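Local coordinates for protein putidaredoxin reductase (Pseudomonas putida, PDB 1Q1R) that probably uses its bound FAD to pass electrons from NADH to putidaredoxin, the iron-sulfur partner that feeds the cytochrome P450cam monooxygenase, at residues A[194-199]-A[334-339]; A[150-155]-A[162-167]; A[265-270]-A[294-299]; A[24-29]-A[311-316]. All coordinates share one frame; numbering follows the deposited sequence.

Interaction 1 (A[194-199]-A[334-339])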
# COMPACT_ATOMS: atom_id res chain seq x y z
N SER A 194 11.28 7.23 -13.93
CA SER A 194 11.94 5.95 -13.65
C SER A 194 13.44 6.23 -13.69
O SER A 194 14.20 5.73 -12.87
CB SER A 194 11.59 4.91 -14.72
OG SER A 194 10.23 4.55 -14.66
N ALA A 195 13.84 7.04 -14.67
CA ALA A 195 15.23 7.40 -14.84
C ALA A 195 15.75 8.07 -13.57
O ALA A 195 16.87 7.80 -13.13
CB ALA A 195 15.38 8.35 -16.02
N PHE A 196 14.93 8.94 -12.98
CA PHE A 196 15.33 9.62 -11.75
C PHE A 196 15.63 8.59 -10.65
O PHE A 196 16.70 8.63 -10.03
CB PHE A 196 14.22 10.56 -11.29
CG PHE A 196 14.37 11.01 -9.86
CD1 PHE A 196 15.35 11.93 -9.50
CD2 PHE A 196 13.56 10.47 -8.87
CE1 PHE A 196 15.52 12.31 -8.17
CE2 PHE A 196 13.71 10.84 -7.54
CZ PHE A 196 14.70 11.76 -7.18
N TYR A 197 14.69 7.68 -10.41
CA TYR A 197 14.88 6.66 -9.38
C TYR A 197 16.06 5.74 -9.66
O TYR A 197 16.87 5.47 -8.78
CB TYR A 197 13.61 5.82 -9.22
CG TYR A 197 12.50 6.51 -8.47
CD1 TYR A 197 11.38 7.00 -9.13
CD2 TYR A 197 12.58 6.69 -7.08
CE1 TYR A 197 10.36 7.65 -8.44
CE2 TYR A 197 11.56 7.33 -6.38
CZ TYR A 197 10.45 7.81 -7.07
OH TYR A 197 9.43 8.43 -6.38
N GLU A 198 16.16 5.25 -10.89
CA GLU A 198 17.27 4.37 -11.25
C GLU A 198 18.61 5.05 -11.02
O GLU A 198 19.53 4.46 -10.45
CB GLU A 198 17.10 3.90 -12.70
CG GLU A 198 15.98 2.86 -12.84
CD GLU A 198 15.69 2.47 -14.28
OE1 GLU A 198 16.64 2.46 -15.09
OE2 GLU A 198 14.52 2.15 -14.58
N HIS A 199 18.73 6.31 -11.44
CA HIS A 199 19.98 7.04 -11.24
C HIS A 199 20.20 7.33 -9.76
O HIS A 199 21.32 7.26 -9.25
CB HIS A 199 19.96 8.35 -12.04
CG HIS A 199 21.18 9.20 -11.82
ND1 HIS A 199 21.22 10.21 -10.89
CD2 HIS A 199 22.40 9.18 -12.40
CE1 HIS A 199 22.42 10.77 -10.90
NE2 HIS A 199 23.15 10.16 -11.81
N TYR A 334 16.06 7.32 0.89
CA TYR A 334 17.21 8.19 1.12
C TYR A 334 16.77 9.56 1.63
O TYR A 334 17.21 10.59 1.12
CB TYR A 334 18.02 8.35 -0.17
CG TYR A 334 18.40 7.05 -0.83
CD1 TYR A 334 17.84 6.68 -2.05
CD2 TYR A 334 19.30 6.17 -0.22
CE1 TYR A 334 18.18 5.47 -2.66
CE2 TYR A 334 19.64 4.96 -0.82
CZ TYR A 334 19.08 4.62 -2.04
OH TYR A 334 19.43 3.43 -2.64
N GLU A 335 15.90 9.57 2.63
CA GLU A 335 15.41 10.81 3.23
C GLU A 335 14.74 11.78 2.25
O GLU A 335 14.59 12.96 2.55
CB GLU A 335 16.55 11.54 3.95
CG GLU A 335 17.13 10.80 5.15
CD GLU A 335 18.33 11.51 5.76
OE1 GLU A 335 18.17 12.66 6.23
OE2 GLU A 335 19.43 10.93 5.75
N ILE A 336 14.34 11.27 1.09
CA ILE A 336 13.68 12.10 0.09
C ILE A 336 12.16 12.02 0.29
O ILE A 336 11.60 10.94 0.42
CB ILE A 336 14.01 11.62 -1.33
CG1 ILE A 336 15.50 11.86 -1.62
CG2 ILE A 336 13.15 12.35 -2.35
CD1 ILE A 336 15.94 11.36 -2.98
N GLY A 337 11.51 13.18 0.33
CA GLY A 337 10.07 13.21 0.52
C GLY A 337 9.33 12.98 -0.78
O GLY A 337 9.14 13.90 -1.58
N LEU A 338 8.91 11.73 -1.00
CA LEU A 338 8.18 11.37 -2.20
C LEU A 338 6.69 11.29 -1.90
O LEU A 338 6.26 10.45 -1.10
CB LEU A 338 8.69 10.03 -2.72
CG LEU A 338 10.21 9.99 -2.96
CD1 LEU A 338 10.70 8.56 -3.10
CD2 LEU A 338 10.53 10.81 -4.19
N LYS A 339 5.90 12.16 -2.53
CA LYS A 339 4.46 12.16 -2.32
C LYS A 339 3.75 12.16 -3.67
O LYS A 339 4.02 13.01 -4.52
CB LYS A 339 4.04 13.37 -1.49
CG LYS A 339 4.79 13.47 -0.16
CD LYS A 339 4.21 14.55 0.75
CE LYS A 339 2.88 14.11 1.35
NZ LYS A 339 2.33 15.14 2.29
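Tyr197 of helix 191-204 and Leu338 of strand 336-342 come from opposite directions, the hydroxyl end and CE2 edge of the tyrosine ring lying against the leucine methyls. The phenol oxygen sits against the fork of the leucine: Tyr197 OH lies 3.4 Å from Leu338 CD2 and nearly as close to Leu338 CD1. The second methyl also reaches back beside the ring, with Leu338 CD1 3.6 Å from Tyr197 CE2 and in the ring plane, so the leucine meets an edge. With CG anti to its own carbonyl carbon (chi1 -76°), Tyr197 carries its ring out toward the strand even though its CB does not aim there. One ring face is taken by its neighbour, for Phe196 CD2 stands 4.0 Å above the centre of the Tyr197 ring. Phe196 differs, with CG anti to the backbone N (chi1 164°), and its CZ comes 4.4 Å from Ile336 CD1. Phe361 packs edge-to-face on Phe196. Long side chains suit the place, because the closest pair of CA atoms, those of Tyr197 and Tyr334, is still 10.9 Å apart. Were Tyr197 replaced by alanine, Leu338 would probably lose its aromatic partner and Phe196 the ring face it packs on. No hydrogen bond links the two segments, so the contact between the C-terminal reductase region and this helix rests on complementary apolar shape in a buried place.

Interaction 2 (A[150-155]-A[162-167])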
# COMPACT_ATOMS: atom_id res chain seq x y z
N ASN A 150 27.44 -7.76 3.42
CA ASN A 150 26.78 -8.98 2.97
C ASN A 150 26.05 -8.62 1.69
O ASN A 150 25.79 -7.44 1.41
CB ASN A 150 25.82 -9.51 4.03
CG ASN A 150 26.47 -10.56 4.93
OD1 ASN A 150 27.69 -10.57 5.08
ND2 ASN A 150 25.66 -11.42 5.53
N ARG A 151 25.72 -9.63 0.89
CA ARG A 151 25.05 -9.38 -0.37
C ARG A 151 23.55 -9.60 -0.37
O ARG A 151 23.06 -10.69 -0.04
CB ARG A 151 25.71 -10.23 -1.47
CG ARG A 151 27.12 -9.75 -1.83
CD ARG A 151 27.91 -10.81 -2.58
NE ARG A 151 29.20 -10.30 -3.02
CZ ARG A 151 29.38 -9.53 -4.09
NH1 ARG A 151 28.35 -9.18 -4.84
NH2 ARG A 151 30.60 -9.09 -4.40
N LEU A 152 22.82 -8.56 -0.75
CA LEU A 152 21.37 -8.63 -0.83
C LEU A 152 20.91 -8.54 -2.27
O LEU A 152 21.46 -7.78 -3.07
CB LEU A 152 20.73 -7.47 -0.05
CG LEU A 152 19.24 -7.21 -0.34
CD1 LEU A 152 18.39 -8.39 0.11
CD2 LEU A 152 18.78 -5.94 0.36
N VAL A 153 19.90 -9.33 -2.60
CA VAL A 153 19.30 -9.28 -3.91
C VAL A 153 17.82 -9.07 -3.67
O VAL A 153 17.16 -9.88 -3.02
CB VAL A 153 19.50 -10.57 -4.73
CG1 VAL A 153 18.70 -10.46 -6.03
CG2 VAL A 153 20.98 -10.77 -5.05
N VAL A 154 17.31 -7.95 -4.16
CA VAL A 154 15.90 -7.62 -4.03
C VAL A 154 15.25 -7.98 -5.36
O VAL A 154 15.71 -7.56 -6.42
CB VAL A 154 15.69 -6.11 -3.78
CG1 VAL A 154 14.21 -5.80 -3.69
CG2 VAL A 154 16.43 -5.67 -2.51
N ILE A 155 14.18 -8.77 -5.31
CA ILE A 155 13.46 -9.16 -6.52
C ILE A 155 12.15 -8.38 -6.58
O ILE A 155 11.22 -8.67 -5.83
CB ILE A 155 13.17 -10.67 -6.55
CG1 ILE A 155 14.49 -11.45 -6.40
CG2 ILE A 155 12.50 -11.05 -7.86
CD1 ILE A 155 14.31 -12.93 -6.13
N LEU A 162 12.21 -0.63 -3.64
CA LEU A 162 13.13 0.50 -3.63
C LEU A 162 13.42 0.98 -2.20
O LEU A 162 14.55 1.35 -1.88
CB LEU A 162 12.54 1.65 -4.45
CG LEU A 162 12.40 1.33 -5.94
CD1 LEU A 162 11.62 2.45 -6.64
CD2 LEU A 162 13.78 1.15 -6.55
N GLU A 163 12.40 0.98 -1.36
CA GLU A 163 12.60 1.39 0.03
C GLU A 163 13.47 0.38 0.77
O GLU A 163 14.28 0.74 1.63
CB GLU A 163 11.25 1.55 0.73
CG GLU A 163 10.54 2.84 0.34
CD GLU A 163 9.21 3.02 1.03
OE1 GLU A 163 8.92 2.24 1.96
OE2 GLU A 163 8.46 3.94 0.64
N VAL A 164 13.32 -0.89 0.43
CA VAL A 164 14.13 -1.93 1.04
C VAL A 164 15.59 -1.73 0.60
O VAL A 164 16.50 -1.76 1.43
CB VAL A 164 13.66 -3.33 0.61
CG1 VAL A 164 14.73 -4.37 0.91
CG2 VAL A 164 12.37 -3.68 1.34
N ALA A 165 15.79 -1.51 -0.69
CA ALA A 165 17.14 -1.29 -1.23
C ALA A 165 17.80 -0.08 -0.57
O ALA A 165 18.97 -0.15 -0.19
CB ALA A 165 17.08 -1.09 -2.75
N ALA A 166 17.06 1.02 -0.44
CA ALA A 166 17.60 2.23 0.18
C ALA A 166 18.03 1.95 1.62
O ALA A 166 19.09 2.39 2.05
CB ALA A 166 16.56 3.34 0.15
N THR A 167 17.21 1.21 2.35
CA THR A 167 17.53 0.88 3.74
C THR A 167 18.74 -0.04 3.83
O THR A 167 19.60 0.14 4.69
CB THR A 167 16.32 0.24 4.44
OG1 THR A 167 15.21 1.15 4.41
CG2 THR A 167 16.64 -0.07 5.91
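The carboxylate oxygen OE1 of Glu163, the residue just before the contact-making Val164, is gripped twice, by a salt bridge to Lys50 NZ and a hydrogen bond from Ser49. Its partner OE2 is bonded to Ser331 OG and to the backbone N of Asp332, so this buried acid has both oxygens satisfied and is likely to stay ionised. Glu163 thus turns its polar end away from strand 151-155, while Val164, next along the helix, faces the strand. There Val164 CG1 approaches Val154 CG2 to 4.0 Å, the two branched side chains meeting at a slant. CG1 of Val164 is the methyl that lies anti to the backbone N (chi1 164°), which sends it toward the strand. The same methyl touches Leu152 more loosely, CD2 of Leu152 to CG1 of Val164 measuring 4.4 Å. Leu152 and Val154, two residues apart on an extended strand, present their side chains on the same face. This is the first strand and helix of a beta-alpha-beta unit, strand 151-155, helix 159-170 and strand 174-178. A GxGxxG-like pattern (Gly156, Gly158, Gly161) spans the turn and the first residues of the helix, consistent with the NADH-binding Rossmann domain of the glutathione reductase fold. The short Ala165 suits the closest CA approach, 7.0 Å from Val154 CA to Ala165 CA, and lets the helix lie near the sheet. Ile243 of the adjacent strand 241-244 touches both Leu152 and Val164, extending the apolar layer to the next strand.

Interaction 3 (A[265-270]-A[294-299])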
# COMPACT_ATOMS: atom_id res chain seq x y z
N GLY A 265 -10.19 -8.20 -6.26
CA GLY A 265 -10.57 -7.45 -5.08
C GLY A 265 -12.03 -7.69 -4.78
O GLY A 265 -12.75 -8.25 -5.61
N ILE A 266 -12.47 -7.29 -3.60
CA ILE A 266 -13.86 -7.46 -3.21
C ILE A 266 -14.66 -6.23 -3.65
O ILE A 266 -14.44 -5.12 -3.16
CB ILE A 266 -13.98 -7.65 -1.68
CG1 ILE A 266 -13.16 -8.88 -1.26
CG2 ILE A 266 -15.44 -7.81 -1.28
CD1 ILE A 266 -13.15 -9.14 0.23
N VAL A 267 -15.57 -6.43 -4.60
CA VAL A 267 -16.38 -5.35 -5.14
C VAL A 267 -17.34 -4.74 -4.12
O VAL A 267 -18.09 -5.45 -3.45
CB VAL A 267 -17.20 -5.85 -6.36
CG1 VAL A 267 -18.08 -4.73 -6.90
CG2 VAL A 267 -16.25 -6.34 -7.45
N ILE A 268 -17.31 -3.42 -4.01
CA ILE A 268 -18.19 -2.70 -3.09
C ILE A 268 -18.82 -1.52 -3.81
O ILE A 268 -18.25 -1.00 -4.78
CB ILE A 268 -17.42 -2.18 -1.85
CG1 ILE A 268 -16.33 -1.19 -2.28
CG2 ILE A 268 -16.81 -3.34 -1.10
CD1 ILE A 268 -15.73 -0.42 -1.13
N ASN A 269 -19.98 -1.08 -3.33
CA ASN A 269 -20.66 0.06 -3.96
C ASN A 269 -20.38 1.37 -3.24
O ASN A 269 -19.58 1.42 -2.30
CB ASN A 269 -22.18 -0.18 -4.02
CG ASN A 269 -22.81 -0.37 -2.65
OD1 ASN A 269 -22.36 0.20 -1.66
ND2 ASN A 269 -23.87 -1.16 -2.60
N GLU A 270 -21.03 2.44 -3.69
CA GLU A 270 -20.84 3.76 -3.12
C GLU A 270 -21.08 3.78 -1.61
O GLU A 270 -20.62 4.68 -0.92
CB GLU A 270 -21.74 4.79 -3.81
CG GLU A 270 -23.24 4.53 -3.71
CD GLU A 270 -23.73 3.40 -4.60
OE1 GLU A 270 -24.95 3.13 -4.58
OE2 GLU A 270 -22.92 2.80 -5.33
N ASP A 294 -14.01 7.93 -12.84
CA ASP A 294 -15.08 7.15 -13.46
C ASP A 294 -14.62 5.75 -13.87
O ASP A 294 -14.69 5.39 -15.05
CB ASP A 294 -15.62 7.89 -14.70
CG ASP A 294 -16.85 7.23 -15.28
OD1 ASP A 294 -17.18 7.51 -16.46
OD2 ASP A 294 -17.50 6.43 -14.57
N ARG A 295 -14.12 4.99 -12.91
CA ARG A 295 -13.69 3.62 -13.17
C ARG A 295 -13.44 2.85 -11.88
O ARG A 295 -13.28 3.44 -10.81
CB ARG A 295 -12.43 3.59 -14.05
CG ARG A 295 -11.13 4.00 -13.38
CD ARG A 295 -9.96 3.52 -14.24
NE ARG A 295 -8.65 3.92 -13.71
CZ ARG A 295 -8.12 5.13 -13.86
NH1 ARG A 295 -8.78 6.07 -14.52
NH2 ARG A 295 -6.94 5.40 -13.33
N TRP A 296 -13.44 1.52 -11.99
CA TRP A 296 -13.24 0.66 -10.83
C TRP A 296 -11.76 0.46 -10.56
O TRP A 296 -10.99 0.10 -11.45
CB TRP A 296 -13.90 -0.70 -11.05
CG TRP A 296 -15.37 -0.59 -11.22
CD1 TRP A 296 -16.05 -0.25 -12.35
CD2 TRP A 296 -16.36 -0.75 -10.20
NE1 TRP A 296 -17.40 -0.19 -12.10
CE2 TRP A 296 -17.62 -0.49 -10.79
CE3 TRP A 296 -16.31 -1.09 -8.84
CZ2 TRP A 296 -18.82 -0.56 -10.06
CZ3 TRP A 296 -17.50 -1.16 -8.12
CH2 TRP A 296 -18.74 -0.89 -8.73
N VAL A 297 -11.36 0.71 -9.32
CA VAL A 297 -9.97 0.57 -8.93
C VAL A 297 -9.86 -0.09 -7.56
O VAL A 297 -10.84 -0.19 -6.83
CB VAL A 297 -9.28 1.96 -8.83
CG1 VAL A 297 -9.45 2.72 -10.13
CG2 VAL A 297 -9.89 2.75 -7.67
N ARG A 298 -8.65 -0.56 -7.24
CA ARG A 298 -8.37 -1.16 -5.93
C ARG A 298 -7.06 -0.49 -5.51
O ARG A 298 -6.05 -0.60 -6.19
CB ARG A 298 -8.18 -2.68 -6.01
CG ARG A 298 -7.94 -3.32 -4.63
CD ARG A 298 -8.00 -4.84 -4.65
NE ARG A 298 -6.96 -5.40 -5.50
CZ ARG A 298 -5.67 -5.41 -5.20
NH1 ARG A 298 -5.25 -4.89 -4.05
NH2 ARG A 298 -4.79 -5.93 -6.04
N ILE A 299 -7.09 0.22 -4.39
CA ILE A 299 -5.90 0.93 -3.95
C ILE A 299 -5.26 0.37 -2.69
O ILE A 299 -5.94 0.05 -1.73
CB ILE A 299 -6.23 2.43 -3.74
CG1 ILE A 299 -6.76 3.02 -5.05
CG2 ILE A 299 -4.98 3.19 -3.28
CD1 ILE A 299 -7.00 4.50 -5.01
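A small three-stranded mixed sheet carries this contact, in which strands 266-267 and 295-298 are the outer members and strand 286-290 runs between them. The outer strands do not pair directly; side chains of 295-298 reach across the middle strand, where Arg298 touches Arg287, to the segment 265-270. At one end the indole of Trp296 reaches over, and its CZ3 lies 3.4 Å from the carbonyl O of Ile268, which sits at the ring edge near its plane. The same carbon packs 3.8 Å from Val267 CG1, the valine and indole side chains crossing at about a right angle. A large flat side chain suits this position because the broad indole can meet the oxygen with its edge while CZ3 also packs against the methyl. At the other end Arg298 CD approaches Gly265 CA to 3.7 Å. The arginine chain starts with CG anti to the backbone N and then bends at chi3 (62°), laying its aliphatic part against the glycine. Glycine is fitting here: any CB would collide with that CD, and the backbone angles of Gly265 are themselves unfavourable for other residues. The charged end of Arg298 is held elsewhere, by a salt bridge to Glu300 and hydrogen bonds to the carbonyls of Asn264 and Asp284. Asp294 and Arg295 form a G1 beta bulge opposite Ser290, in the hairpin joining the middle strand to 295-298. Behind the sheet, Ile266 and Ile268 rest on Ala281 of strand 279-281, while the Glu270 carbonyl accepts a hydrogen bond from Lys311 of helix 302-316.

Interaction 4 (A[24-29]-A[311-316])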
# COMPACT_ATOMS: atom_id res chain seq x y z
N ARG A 24 -16.56 3.44 17.14
CA ARG A 24 -16.76 3.84 18.52
C ARG A 24 -16.58 5.35 18.71
O ARG A 24 -16.99 5.91 19.73
CB ARG A 24 -15.79 3.09 19.44
CG ARG A 24 -16.16 3.19 20.91
CD ARG A 24 -17.46 2.45 21.19
NE ARG A 24 -17.26 1.00 21.28
CZ ARG A 24 -18.24 0.11 21.26
NH1 ARG A 24 -19.50 0.50 21.14
NH2 ARG A 24 -17.97 -1.18 21.39
N ALA A 25 -15.96 6.00 17.73
CA ALA A 25 -15.73 7.43 17.81
C ALA A 25 -16.92 8.21 17.25
O ALA A 25 -17.17 9.35 17.64
CB ALA A 25 -14.47 7.80 17.04
N SER A 26 -17.65 7.58 16.33
CA SER A 26 -18.81 8.21 15.71
C SER A 26 -20.11 7.95 16.47
O SER A 26 -21.19 8.25 15.97
CB SER A 26 -18.95 7.73 14.27
OG SER A 26 -17.85 8.17 13.49
N GLY A 27 -20.00 7.38 17.67
CA GLY A 27 -21.19 7.13 18.47
C GLY A 27 -21.79 5.74 18.45
O GLY A 27 -22.95 5.57 18.84
N TRP A 28 -21.04 4.75 17.99
CA TRP A 28 -21.55 3.39 17.94
C TRP A 28 -21.63 2.84 19.37
O TRP A 28 -20.66 2.93 20.13
CB TRP A 28 -20.64 2.52 17.07
CG TRP A 28 -21.09 1.10 16.91
CD1 TRP A 28 -20.75 0.04 17.70
CD2 TRP A 28 -21.95 0.59 15.89
NE1 TRP A 28 -21.35 -1.10 17.23
CE2 TRP A 28 -22.09 -0.80 16.12
CE3 TRP A 28 -22.62 1.16 14.80
CZ2 TRP A 28 -22.87 -1.62 15.31
CZ3 TRP A 28 -23.40 0.34 13.99
CH2 TRP A 28 -23.52 -1.04 14.25
N GLU A 29 -22.79 2.29 19.73
CA GLU A 29 -23.02 1.75 21.07
C GLU A 29 -23.00 0.23 21.13
O GLU A 29 -22.82 -0.35 22.20
CB GLU A 29 -24.36 2.25 21.61
CG GLU A 29 -24.42 3.74 21.91
CD GLU A 29 -23.67 4.11 23.18
OE1 GLU A 29 -22.45 3.87 23.25
OE2 GLU A 29 -24.32 4.63 24.12
N LYS A 311 -15.28 6.32 6.12
CA LYS A 311 -16.55 6.36 5.41
C LYS A 311 -17.49 5.29 5.96
O LYS A 311 -18.68 5.54 6.16
CB LYS A 311 -16.31 6.15 3.91
CG LYS A 311 -17.56 6.27 3.05
CD LYS A 311 -17.22 6.13 1.58
CE LYS A 311 -18.46 6.25 0.70
NZ LYS A 311 -18.14 6.14 -0.75
N ILE A 312 -16.95 4.10 6.20
CA ILE A 312 -17.73 3.00 6.74
C ILE A 312 -18.28 3.36 8.12
O ILE A 312 -19.45 3.15 8.41
CB ILE A 312 -16.89 1.70 6.86
CG1 ILE A 312 -16.67 1.11 5.47
CG2 ILE A 312 -17.59 0.71 7.79
CD1 ILE A 312 -15.93 -0.22 5.47
N ALA A 313 -17.41 3.89 8.97
CA ALA A 313 -17.79 4.28 10.32
C ALA A 313 -18.93 5.29 10.28
O ALA A 313 -19.87 5.23 11.07
CB ALA A 313 -16.60 4.87 11.06
N ALA A 314 -18.83 6.23 9.34
CA ALA A 314 -19.85 7.26 9.19
C ALA A 314 -21.19 6.65 8.82
O ALA A 314 -22.20 6.89 9.49
CB ALA A 314 -19.41 8.26 8.11
N ILE A 315 -21.20 5.85 7.76
CA ILE A 315 -22.42 5.21 7.28
C ILE A 315 -23.11 4.34 8.33
O ILE A 315 -24.32 4.43 8.53
CB ILE A 315 -22.14 4.36 6.03
CG1 ILE A 315 -21.64 5.27 4.90
CG2 ILE A 315 -23.39 3.61 5.60
CD1 ILE A 315 -21.18 4.53 3.66
N LEU A 316 -22.34 3.49 9.00
CA LEU A 316 -22.90 2.60 10.02
C LEU A 316 -23.41 3.36 11.24
O LEU A 316 -24.12 2.81 12.07
CB LEU A 316 -21.86 1.58 10.47
CG LEU A 316 -21.36 0.57 9.44
CD1 LEU A 316 -20.37 -0.37 10.11
CD2 LEU A 316 -22.53 -0.22 8.86
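Trp28 and Leu316 cross obliquely, and the indole meets the leucine through the edge of its six-membered ring. Trp28 CZ3 lies 3.2 Å from the carbonyl O of Leu316, which sits in the ring plane, and it also packs 4.0 Å from Leu316 CB. The indole reaches this spot because its CG is anti to the backbone N (chi1 -178°), extending it away from the turn after helix 14-25. The backbone of Trp28 is held within its own segment: Arg24 NH1 bonds to Trp28 O at 2.9 Å, arriving well above the carbonyl plane, 50° out of it. Ser26, the first residue past the helix, points toward helix 302-316, its OG 4.3 Å from Ala313 CB. The short Ser26 and Ala313 let the backbones come close, the nearest CA atoms, those of Ser26 and Ala314, being 6.7 Å apart. Leu23 of helix 14-25 packs on Trp28, Ala313 and Leu316 alike. With no hydrogen bond between the segments, cohesion here is mostly apolar, although the slightly positive C-H edge of the indole facing a carbonyl oxygen is probably a mild electrostatic attraction.

Interactions 1 and 2 lie on one side of the chain's centre and interactions 3 and 4 on the other; FAD lies within about 7 to 9 Å of side chains of interactions 1, 2 and 3. Centres of interactions 1 and 2 are 15 Å apart, and they touch where Tyr334 CE2 packs 3.6 Å from Ala166 CA, so the C-terminal region leans on the helix of the probable NADH-binding unit. Interactions 3 and 4, 21 Å apart between centres, are joined by the Lys311 to Glu270 hydrogen bond. Interactions 2 and 3 are nested inside the long loop closed by interaction 4, while interactions 1 and 4 alternate along the chain, stitching sequence-distant parts into one molecule.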